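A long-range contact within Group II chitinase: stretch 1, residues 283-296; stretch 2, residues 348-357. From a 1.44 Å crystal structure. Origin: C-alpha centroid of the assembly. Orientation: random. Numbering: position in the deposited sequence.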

# COMPACT_ATOMS: atom_id res chain seq x y z
N GLY A 283 -16.75 -1.65 4.26
CA GLY A 283 -16.09 -2.00 3.00
C GLY A 283 -14.69 -2.57 3.15
O GLY A 283 -14.07 -2.93 2.14
N PHE A 284 -14.19 -2.70 4.38
CA PHE A 284 -12.82 -3.10 4.63
C PHE A 284 -12.80 -4.14 5.73
O PHE A 284 -13.49 -3.99 6.74
N LEU A 285 -11.97 -5.18 5.59
CA LEU A 285 -11.72 -6.10 6.70
C LEU A 285 -10.25 -6.49 6.72
O LEU A 285 -9.67 -6.82 5.68
N ALA A 286 -9.65 -6.51 7.91
CA ALA A 286 -8.28 -6.98 8.02
C ALA A 286 -8.23 -8.48 7.77
O ALA A 286 -9.23 -9.19 7.95
N TYR A 287 -7.07 -8.98 7.34
CA TYR A 287 -6.93 -10.43 7.20
C TYR A 287 -7.32 -11.16 8.48
O TYR A 287 -7.98 -12.20 8.43
N TYR A 288 -6.95 -10.62 9.66
CA TYR A 288 -7.30 -11.33 10.89
C TYR A 288 -8.79 -11.30 11.20
O TYR A 288 -9.27 -12.12 12.01
N GLU A 289 -9.53 -10.37 10.62
CA GLU A 289 -10.99 -10.41 10.71
C GLU A 289 -11.57 -11.43 9.73
O GLU A 289 -12.52 -12.16 10.07
N ILE A 290 -11.00 -11.50 8.52
CA ILE A 290 -11.50 -12.44 7.51
C ILE A 290 -11.25 -13.88 7.92
O ILE A 290 -12.14 -14.74 7.83
N CYS A 291 -10.02 -14.18 8.37
CA CYS A 291 -9.71 -15.57 8.69
C CYS A 291 -10.57 -16.08 9.86
O CYS A 291 -10.95 -17.26 9.87
N ASP A 292 -10.91 -15.20 10.80
CA ASP A 292 -11.79 -15.61 11.90
C ASP A 292 -13.20 -15.90 11.39
O ASP A 292 -13.85 -16.85 11.86
N ARG A 293 -13.70 -15.11 10.45
CA ARG A 293 -15.01 -15.38 9.87
C ARG A 293 -15.04 -16.75 9.19
O ARG A 293 -16.02 -17.50 9.33
N ILE A 294 -13.97 -17.10 8.49
CA ILE A 294 -13.88 -18.39 7.83
C ILE A 294 -13.73 -19.52 8.85
O ILE A 294 -14.42 -20.55 8.77
N ARG A 295 -12.83 -19.35 9.81
CA ARG A 295 -12.53 -20.44 10.75
C ARG A 295 -13.68 -20.68 11.72
O ARG A 295 -14.00 -21.84 12.03
N ASN A 296 -14.32 -19.62 12.22
CA ASN A 296 -15.22 -19.74 13.36
C ASN A 296 -16.66 -19.31 13.09
O ASN A 296 -17.52 -19.56 13.94
N LEU A 348 1.32 -3.71 8.12
CA LEU A 348 1.76 -4.64 9.17
C LEU A 348 0.62 -5.04 10.10
O LEU A 348 0.50 -6.22 10.48
N ASP A 349 -0.22 -4.08 10.47
CA ASP A 349 -1.22 -4.27 11.52
C ASP A 349 -2.47 -4.97 11.02
O ASP A 349 -3.40 -5.15 11.81
N LEU A 350 -2.51 -5.39 9.76
CA LEU A 350 -3.69 -6.04 9.21
C LEU A 350 -3.53 -7.53 9.02
O LEU A 350 -4.54 -8.24 8.92
N ASP A 351 -2.30 -8.03 8.91
CA ASP A 351 -2.02 -9.47 8.92
C ASP A 351 -2.36 -10.02 10.31
O ASP A 351 -2.59 -9.26 11.25
N ASP A 352 -2.41 -11.34 10.44
CA ASP A 352 -2.75 -11.97 11.73
C ASP A 352 -1.50 -12.07 12.61
O ASP A 352 -0.96 -13.14 12.89
N TYR A 353 -1.04 -10.89 13.08
CA TYR A 353 0.19 -10.83 13.88
C TYR A 353 0.03 -11.47 15.26
O TYR A 353 1.05 -11.80 15.88
N ARG A 354 -1.20 -11.65 15.73
CA ARG A 354 -1.44 -12.28 17.04
C ARG A 354 -1.74 -13.76 16.95
O ARG A 354 -1.95 -14.40 18.00
N ASN A 355 -1.78 -14.34 15.75
CA ASN A 355 -2.13 -15.75 15.58
C ASN A 355 -3.53 -16.05 16.13
O ASN A 355 -3.77 -17.09 16.76
N ARG A 356 -4.47 -15.12 15.89
CA ARG A 356 -5.87 -15.35 16.24
C ARG A 356 -6.46 -16.52 15.46
O ARG A 356 -7.45 -17.12 15.91
N CYS A 357 -5.91 -16.82 14.29
CA CYS A 357 -6.48 -17.83 13.39
C CYS A 357 -5.73 -19.15 13.42
O CYS A 357 -6.10 -20.06 12.69

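The strand 284-286 and the helix 287-296 that follows it pack against the irregular segment 348-357, burying 700 Å² in total, and a disulfide fixes the two together: Cys-291 (chi1 p) and Cys-357 (m) join SG to SG at 2.0 Å, with chi3 of 84°. Leading into the helix, Phe-284 (t) brings CZ to 3.6 Å from CD1 of Leu-350 (m, t), which meets the ring at its edge, while Ala-286 CB lies 3.9 Å from Leu-350 CD2. The carbonyl O of Leu-350 accepts a weak hydrogen bond from Tyr-288 N (3.5 Å).

Tyr-288 (p) points toward the second stretch, its CE2 4.1 Å from Tyr-353 CE1. Its hydroxyl is satisfied by water 1 (OH to water O, 2.7 Å), which in turn donates to Asp-349 O (2.8 Å) and Tyr-353 OH (3.3 Å).

Arg-356, nearly extended, reaches back to the helix: NH1 donates a weak hydrogen bond to Tyr-288 O (3.0 Å), and NH2 lies 3.1 Å from OD2 of Asp-292 (t). Because this oxygen sits over the guanidinium face, the salt bridge is purely electrostatic. Asp-352 (t) braces its own segment, its OD1 accepting from Arg-356 N (2.9 Å) and OD2 from Cys-357 N (2.9 Å). At the exposed end, water 2 accepts from Arg-295 NH1 (2.6 Å) and donates to Arg-356 O (2.7 Å).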

# COMPACT_ATOMS: atom_id res chain seq x y z
CB PHE A 284 -12.08 -1.85 5.10
CG PHE A 284 -10.62 -2.05 5.41
CD1 PHE A 284 -9.65 -1.86 4.43
CD2 PHE A 284 -10.22 -2.35 6.71
CE1 PHE A 284 -8.29 -2.01 4.75
CE2 PHE A 284 -8.87 -2.50 7.03
CZ PHE A 284 -7.91 -2.31 6.05
CB LEU A 285 -12.56 -7.40 6.59
CG LEU A 285 -14.07 -7.26 6.75
CD1 LEU A 285 -14.77 -8.57 6.40
CD2 LEU A 285 -14.44 -6.83 8.18
CB ALA A 286 -7.76 -6.71 9.44
CB TYR A 287 -5.52 -10.83 6.75
CG TYR A 287 -5.43 -12.34 6.60
CD1 TYR A 287 -6.03 -12.97 5.52
CD2 TYR A 287 -4.85 -13.11 7.59
CE1 TYR A 287 -6.00 -14.35 5.39
CE2 TYR A 287 -4.82 -14.51 7.47
CZ TYR A 287 -5.40 -15.10 6.36
OH TYR A 287 -5.40 -16.48 6.22
CB TYR A 288 -6.45 -10.84 12.08
CG TYR A 288 -6.68 -9.41 12.52
CD1 TYR A 288 -7.80 -9.05 13.31
CD2 TYR A 288 -5.76 -8.41 12.19
CE1 TYR A 288 -7.99 -7.75 13.71
CE2 TYR A 288 -5.95 -7.10 12.59
CZ TYR A 288 -7.07 -6.76 13.35
OH TYR A 288 -7.25 -5.47 13.77
CB GLU A 289 -11.54 -9.01 10.45
CG GLU A 289 -11.22 -8.04 11.62
CD GLU A 289 -11.55 -6.59 11.33
OE1 GLU A 289 -11.23 -6.08 10.23
OE2 GLU A 289 -12.10 -5.90 12.22
CB ILE A 290 -10.82 -12.11 6.16
CG1 ILE A 290 -11.25 -10.74 5.67
CG2 ILE A 290 -11.14 -13.21 5.12
CD1 ILE A 290 -10.41 -10.24 4.48
CB CYS A 291 -8.21 -15.77 8.90
SG CYS A 291 -7.46 -14.89 10.30
CB ASP A 292 -11.85 -14.51 12.96
CG ASP A 292 -12.73 -14.91 14.16
OD1 ASP A 292 -12.42 -15.95 14.76
OD2 ASP A 292 -13.69 -14.19 14.48
CB ARG A 293 -15.38 -14.29 8.87
CG ARG A 293 -15.91 -13.05 9.56
CD ARG A 293 -15.66 -11.78 8.76
NE ARG A 293 -16.30 -10.61 9.37
CZ ARG A 293 -15.88 -9.99 10.48
NH1 ARG A 293 -14.79 -10.39 11.13
NH2 ARG A 293 -16.56 -8.94 10.93
CB ILE A 294 -12.73 -18.37 6.81
CG1 ILE A 294 -13.05 -17.37 5.69
CG2 ILE A 294 -12.45 -19.77 6.27
CD1 ILE A 294 -11.84 -16.99 4.82
CB ARG A 295 -11.23 -20.12 11.50
CG ARG A 295 -10.86 -21.12 12.59
CD ARG A 295 -9.53 -20.73 13.30
NE ARG A 295 -9.33 -21.55 14.50
CZ ARG A 295 -9.37 -21.12 15.77
NH1 ARG A 295 -9.56 -19.82 16.08
NH2 ARG A 295 -9.19 -22.01 16.75
CB ASN A 296 -14.67 -18.95 14.55
CG ASN A 296 -13.34 -19.49 15.03
OD1 ASN A 296 -12.36 -18.75 15.18
ND2 ASN A 296 -13.30 -20.79 15.25
CB LEU A 348 2.87 -3.97 9.98
CG LEU A 348 4.24 -3.97 9.32
CD1 LEU A 348 5.16 -2.90 9.94
CD2 LEU A 348 4.87 -5.35 9.38
CB ASP A 349 -1.63 -2.89 12.04
CG ASP A 349 -2.00 -1.94 10.91
OD1 ASP A 349 -1.08 -1.28 10.37
OD2 ASP A 349 -3.17 -1.89 10.51
CB LEU A 350 -4.12 -5.37 7.89
CG LEU A 350 -4.39 -3.85 8.01
CD1 LEU A 350 -4.52 -3.21 6.61
CD2 LEU A 350 -5.64 -3.55 8.84
CB ASP A 351 -0.54 -9.67 8.58
CG ASP A 351 -0.14 -11.10 8.22
OD1 ASP A 351 -0.98 -12.01 8.07
OD2 ASP A 351 1.09 -11.28 8.09
CB ASP A 352 -3.39 -13.34 11.48
CG ASP A 352 -3.91 -13.98 12.76
OD1 ASP A 352 -4.08 -13.25 13.77
OD2 ASP A 352 -4.13 -15.21 12.75
CB TYR A 353 0.72 -9.38 14.00
CG TYR A 353 -0.28 -8.41 14.59
CD1 TYR A 353 -1.25 -7.84 13.80
CD2 TYR A 353 -0.25 -8.06 15.95
CE1 TYR A 353 -2.19 -6.99 14.31
CE2 TYR A 353 -1.21 -7.19 16.49
CZ TYR A 353 -2.18 -6.67 15.66
OH TYR A 353 -3.15 -5.78 16.08
CB ARG A 354 -2.57 -11.56 17.77
CG ARG A 354 -2.23 -10.13 18.06
CD ARG A 354 -3.18 -9.57 19.03
NE ARG A 354 -2.96 -8.16 19.29
CZ ARG A 354 -2.11 -7.68 20.18
NH1 ARG A 354 -1.37 -8.51 20.91
NH2 ARG A 354 -2.00 -6.37 20.34
CB ASN A 355 -1.08 -16.68 16.19
CG ASN A 355 -1.20 -18.10 15.70
OD1 ASN A 355 -1.88 -18.39 14.72
ND2 ASN A 355 -0.52 -19.00 16.39
CB ARG A 356 -6.66 -14.07 15.94
CG ARG A 356 -8.09 -14.06 16.44
CD ARG A 356 -8.83 -12.89 15.81
NE ARG A 356 -10.18 -12.73 16.33
CZ ARG A 356 -11.14 -12.08 15.69
NH1 ARG A 356 -10.89 -11.51 14.52
NH2 ARG A 356 -12.35 -11.98 16.24
CB CYS A 357 -6.59 -17.28 11.97
SG CYS A 357 -7.88 -16.02 11.92
O HOH W 1 -4.92 -4.07 13.90
O HOH W 2 -9.70 -17.68 14.58